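PDB 6KCW: alginate lyase from Chitinophaga sp. MD30, which cleaves the polysaccharide alginate as a bacterial lyase of polysaccharide lyase family 36. Local coordinates for residues Ser156-Gly160 with Thr161-Val165; Ser171-Ser175 with Asn176-Arg180. One frame throughout, in Å; residues are numbered along the deposited sequence.

Overall arrangement
Contacts 1 and 2 come in series along the chain: contact 1 is the turn that leads into strand 162-170 and includes the start of that strand, and contact 2 is the loop that follows its end and turns back into strand 179-185. The two strands are antiparallel neighbours in the nine-stranded sheet, one of two large antiparallel sheets in this concanavalin-clan fold. The centres of contact 1 and contact 2 are 32 Å apart. The nearest atoms of contact 1 and contact 2 are about 14 Å apart, so the two do not touch. Contact 1 is on the side nearer the calcium ion, which is about 10 Å from the Thr162 side chain. The two turns lie at opposite ends of strand 162-170.

Contact 1: Ser156-Gly160 with Thr161-Val165; sequences SITKG and TTYHV
Thr158 to Thr161 form a type II beta turn, with Gly160 at its third position in a positive-phi conformation (phi 69°). A water bridges the ends of the turn, where Thr158 O and Thr161 N stand 3.7 Å apart; it accepts from Thr161 N at 2.9 Å while donating to Thr158 O. Tyr163 reaches back from the strand to the start of the turn, its CG anti to the carbonyl carbon (chi1 -66°). Its hydroxyl OH takes the backbone N-H of Thr158 at 3.0 Å in a fairly straight bond (161°). The edge of the ring faces Thr158 O and the water, both near the ring plane. Ile157 packs by CB obliquely against the phenol end, 4.1 Å from Tyr163 CZ. This turn leads from the loop after strand 128-135 into strand 162-170; Phe130 of strand 128-135 meets the Tyr163 ring edge-to-face, and Ile157 also touches Val128 of that strand. Thr158 and Thr161 bring their hydroxyls together across the turn; the OG1-OG1 distance of 2.4 Å is too short to be trusted in detail. Lys159 hydrogen-bonds through NZ to Phe84 O and makes a cation-pi contact with Trp86.

Contact 2: Ser171-Ser175 with Asn176-Arg180; sequences SNTGS and NRDGR
Thr173 and Asp178 meet through a pair of hydrogen bonds that use both carboxylate oxygens. Asp178 OD1 accepts the backbone N-H of Thr173 at 2.8 Å, and OD2 accepts the Thr173 hydroxyl OG1 at 2.7 Å. Both donors come in on the syn side, 18° and 16° out of the carboxylate plane, so the two bonds together fix the rotation of the group. The Thr173 hydroxyl gets there because OG1 sits between its backbone N and carbonyl carbon (chi1 68°), turned to the side where Asp178 lies.

The same hydroxyl also serves as an acceptor: Asn176 ND2 donates to Thr173 OG1 at 2.9 Å, with the hydroxyl oxygen close to the amide plane, and makes a weak second bond to Thr173 O. Thr173 thus receives from one side chain and gives to another.

Among backbone bonds, Asn176 N donates to Thr173 O at 2.9 Å and closes a type II' beta turn over Gly174 and Ser175, in which Gly174 holds the positive phi of the second position. This tight turn forms the tip of the longer loop of a beta hairpin joining antiparallel strands 162-170 and 179-185. At the strand end of the loop, where the two backbones run nearly antiparallel, a separate and weaker kind of contact is the CA-H...O approach of Gly179 CA to Ser171 O, 3.4 Å.

The amide of Asn172 gives a weak, bent bond from ND2 to Asn176 O at 3.1 Å, while its OD1 is held from outside the loop by Thr198 N. Arg204 NE reaches Asn172 O, and Arg204 O takes Ser171 OG.

Contact 1: Ser156-Gly160 with Thr161-Val165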
# COMPACT_ATOMS: atom_id res chain seq x y z
N SER A 156 -11.87 14.00 -9.63
CA SER A 156 -10.55 13.38 -9.60
C SER A 156 -9.72 13.92 -8.44
O SER A 156 -10.01 14.98 -7.87
CB SER A 156 -9.79 13.62 -10.92
OG SER A 156 -10.34 12.86 -12.00
N ILE A 157 -8.68 13.16 -8.06
CA ILE A 157 -7.64 13.65 -7.16
C ILE A 157 -6.77 14.61 -7.97
O ILE A 157 -6.88 14.64 -9.20
CB ILE A 157 -6.80 12.51 -6.56
CG1 ILE A 157 -6.24 11.59 -7.66
CG2 ILE A 157 -7.62 11.69 -5.58
CD1 ILE A 157 -5.44 10.42 -7.13
N THR A 158 -5.91 15.37 -7.29
CA THR A 158 -5.08 16.38 -7.95
C THR A 158 -3.60 16.17 -7.65
O THR A 158 -3.23 15.68 -6.58
CB THR A 158 -5.48 17.80 -7.52
OG1 THR A 158 -5.39 17.89 -6.09
CG2 THR A 158 -6.91 18.12 -7.96
N LYS A 159 -2.76 16.57 -8.60
CA LYS A 159 -1.32 16.46 -8.40
C LYS A 159 -0.83 17.55 -7.45
O LYS A 159 -1.45 18.61 -7.30
CB LYS A 159 -0.57 16.56 -9.73
CG LYS A 159 -1.05 15.58 -10.79
CD LYS A 159 -0.29 15.73 -12.11
CE LYS A 159 -1.15 15.23 -13.26
NZ LYS A 159 -0.38 14.98 -14.52
N GLY A 160 0.30 17.28 -6.81
CA GLY A 160 0.83 18.26 -5.88
C GLY A 160 0.02 18.46 -4.63
O GLY A 160 0.24 19.44 -3.91
N THR A 161 -0.91 17.56 -4.32
CA THR A 161 -1.81 17.69 -3.18
C THR A 161 -1.52 16.60 -2.16
O THR A 161 -1.48 15.41 -2.52
CB THR A 161 -3.26 17.57 -3.63
OG1 THR A 161 -3.54 18.54 -4.64
CG2 THR A 161 -4.21 17.76 -2.43
N THR A 162 -1.33 16.98 -0.90
CA THR A 162 -1.06 15.98 0.13
C THR A 162 -2.36 15.35 0.62
O THR A 162 -3.32 16.05 0.97
CB THR A 162 -0.33 16.57 1.33
OG1 THR A 162 0.70 17.47 0.89
CG2 THR A 162 0.27 15.43 2.14
N TYR A 163 -2.37 14.02 0.66
CA TYR A 163 -3.51 13.24 1.14
C TYR A 163 -3.07 12.41 2.33
O TYR A 163 -2.11 11.63 2.23
CB TYR A 163 -4.06 12.35 0.03
CG TYR A 163 -4.67 13.14 -1.10
CD1 TYR A 163 -5.99 13.58 -1.05
CD2 TYR A 163 -3.92 13.45 -2.22
CE1 TYR A 163 -6.54 14.31 -2.10
CE2 TYR A 163 -4.46 14.18 -3.26
CZ TYR A 163 -5.76 14.60 -3.20
OH TYR A 163 -6.25 15.32 -4.27
N HIS A 164 -3.74 12.59 3.47
CA HIS A 164 -3.48 11.72 4.61
C HIS A 164 -4.30 10.45 4.49
O HIS A 164 -5.51 10.50 4.22
CB HIS A 164 -3.81 12.40 5.94
CG HIS A 164 -3.37 11.59 7.12
ND1 HIS A 164 -2.09 11.65 7.63
CD2 HIS A 164 -4.02 10.67 7.87
CE1 HIS A 164 -1.98 10.81 8.64
NE2 HIS A 164 -3.14 10.20 8.81
N VAL A 165 -3.65 9.31 4.72
CA VAL A 165 -4.25 7.99 4.60
C VAL A 165 -4.16 7.30 5.96
O VAL A 165 -3.08 7.22 6.55
CB VAL A 165 -3.53 7.15 3.53
CG1 VAL A 165 -4.32 5.89 3.19
CG2 VAL A 165 -3.24 8.00 2.30
O HOH W 1 -1.14 14.89 -5.36

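Contact 2: Ser171-Ser175 with Asn176-Arg180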
# COMPACT_ATOMS: atom_id res chain seq x y z
N SER A 171 -7.86 -9.26 11.46
CA SER A 171 -8.01 -10.65 11.04
C SER A 171 -9.44 -11.15 11.26
O SER A 171 -10.14 -10.71 12.19
CB SER A 171 -7.05 -11.54 11.81
OG SER A 171 -5.76 -10.99 11.80
N ASN A 172 -9.86 -12.08 10.41
CA ASN A 172 -11.08 -12.83 10.67
C ASN A 172 -10.68 -14.09 11.44
O ASN A 172 -9.50 -14.33 11.72
CB ASN A 172 -11.83 -13.12 9.38
CG ASN A 172 -11.20 -14.25 8.55
OD1 ASN A 172 -10.23 -14.04 7.81
ND2 ASN A 172 -11.78 -15.45 8.64
N THR A 173 -11.67 -14.88 11.84
CA THR A 173 -11.44 -16.17 12.48
C THR A 173 -12.17 -17.26 11.70
O THR A 173 -13.30 -17.05 11.26
CB THR A 173 -11.96 -16.20 13.92
OG1 THR A 173 -13.39 -16.12 13.90
CG2 THR A 173 -11.44 -15.04 14.72
N GLY A 174 -11.51 -18.41 11.53
CA GLY A 174 -12.14 -19.54 10.86
C GLY A 174 -12.74 -19.16 9.52
O GLY A 174 -12.12 -18.48 8.70
N SER A 175 -13.97 -19.60 9.27
CA SER A 175 -14.69 -19.22 8.06
C SER A 175 -15.64 -18.05 8.28
O SER A 175 -16.47 -17.77 7.42
CB SER A 175 -15.45 -20.42 7.48
OG SER A 175 -14.56 -21.30 6.79
N ASN A 176 -15.50 -17.34 9.41
CA ASN A 176 -16.36 -16.22 9.76
C ASN A 176 -15.96 -14.96 9.01
O ASN A 176 -14.80 -14.76 8.62
CB ASN A 176 -16.32 -15.93 11.27
CG ASN A 176 -16.69 -17.13 12.11
OD1 ASN A 176 -17.81 -17.65 12.02
ND2 ASN A 176 -15.75 -17.58 12.95
N ARG A 177 -16.95 -14.09 8.82
CA ARG A 177 -16.75 -12.77 8.23
C ARG A 177 -16.63 -11.72 9.33
O ARG A 177 -17.37 -10.74 9.37
CB ARG A 177 -17.90 -12.43 7.28
CG ARG A 177 -17.63 -11.31 6.28
CD ARG A 177 -18.92 -10.61 5.89
NE ARG A 177 -18.69 -9.46 5.02
CZ ARG A 177 -19.34 -8.30 5.12
NH1 ARG A 177 -20.26 -8.13 6.07
NH2 ARG A 177 -19.07 -7.30 4.29
N ASP A 178 -15.69 -11.92 10.24
CA ASP A 178 -15.51 -11.04 11.38
C ASP A 178 -14.23 -10.22 11.30
O ASP A 178 -13.88 -9.54 12.27
CB ASP A 178 -15.58 -11.84 12.69
CG ASP A 178 -14.61 -13.01 12.73
OD1 ASP A 178 -14.03 -13.36 11.67
OD2 ASP A 178 -14.44 -13.59 13.83
N GLY A 179 -13.54 -10.23 10.17
CA GLY A 179 -12.39 -9.37 9.97
C GLY A 179 -12.82 -7.96 9.64
O GLY A 179 -13.99 -7.58 9.74
N ARG A 180 -11.85 -7.15 9.21
CA ARG A 180 -12.14 -5.77 8.87
C ARG A 180 -11.08 -5.24 7.92
O ARG A 180 -9.89 -5.50 8.11
CB ARG A 180 -12.18 -4.88 10.13
CG ARG A 180 -12.93 -3.59 9.94
CD ARG A 180 -14.42 -3.76 10.32
NE ARG A 180 -15.07 -2.45 10.45
CZ ARG A 180 -15.37 -1.86 11.60
NH1 ARG A 180 -15.11 -2.48 12.75
NH2 ARG A 180 -15.96 -0.67 11.61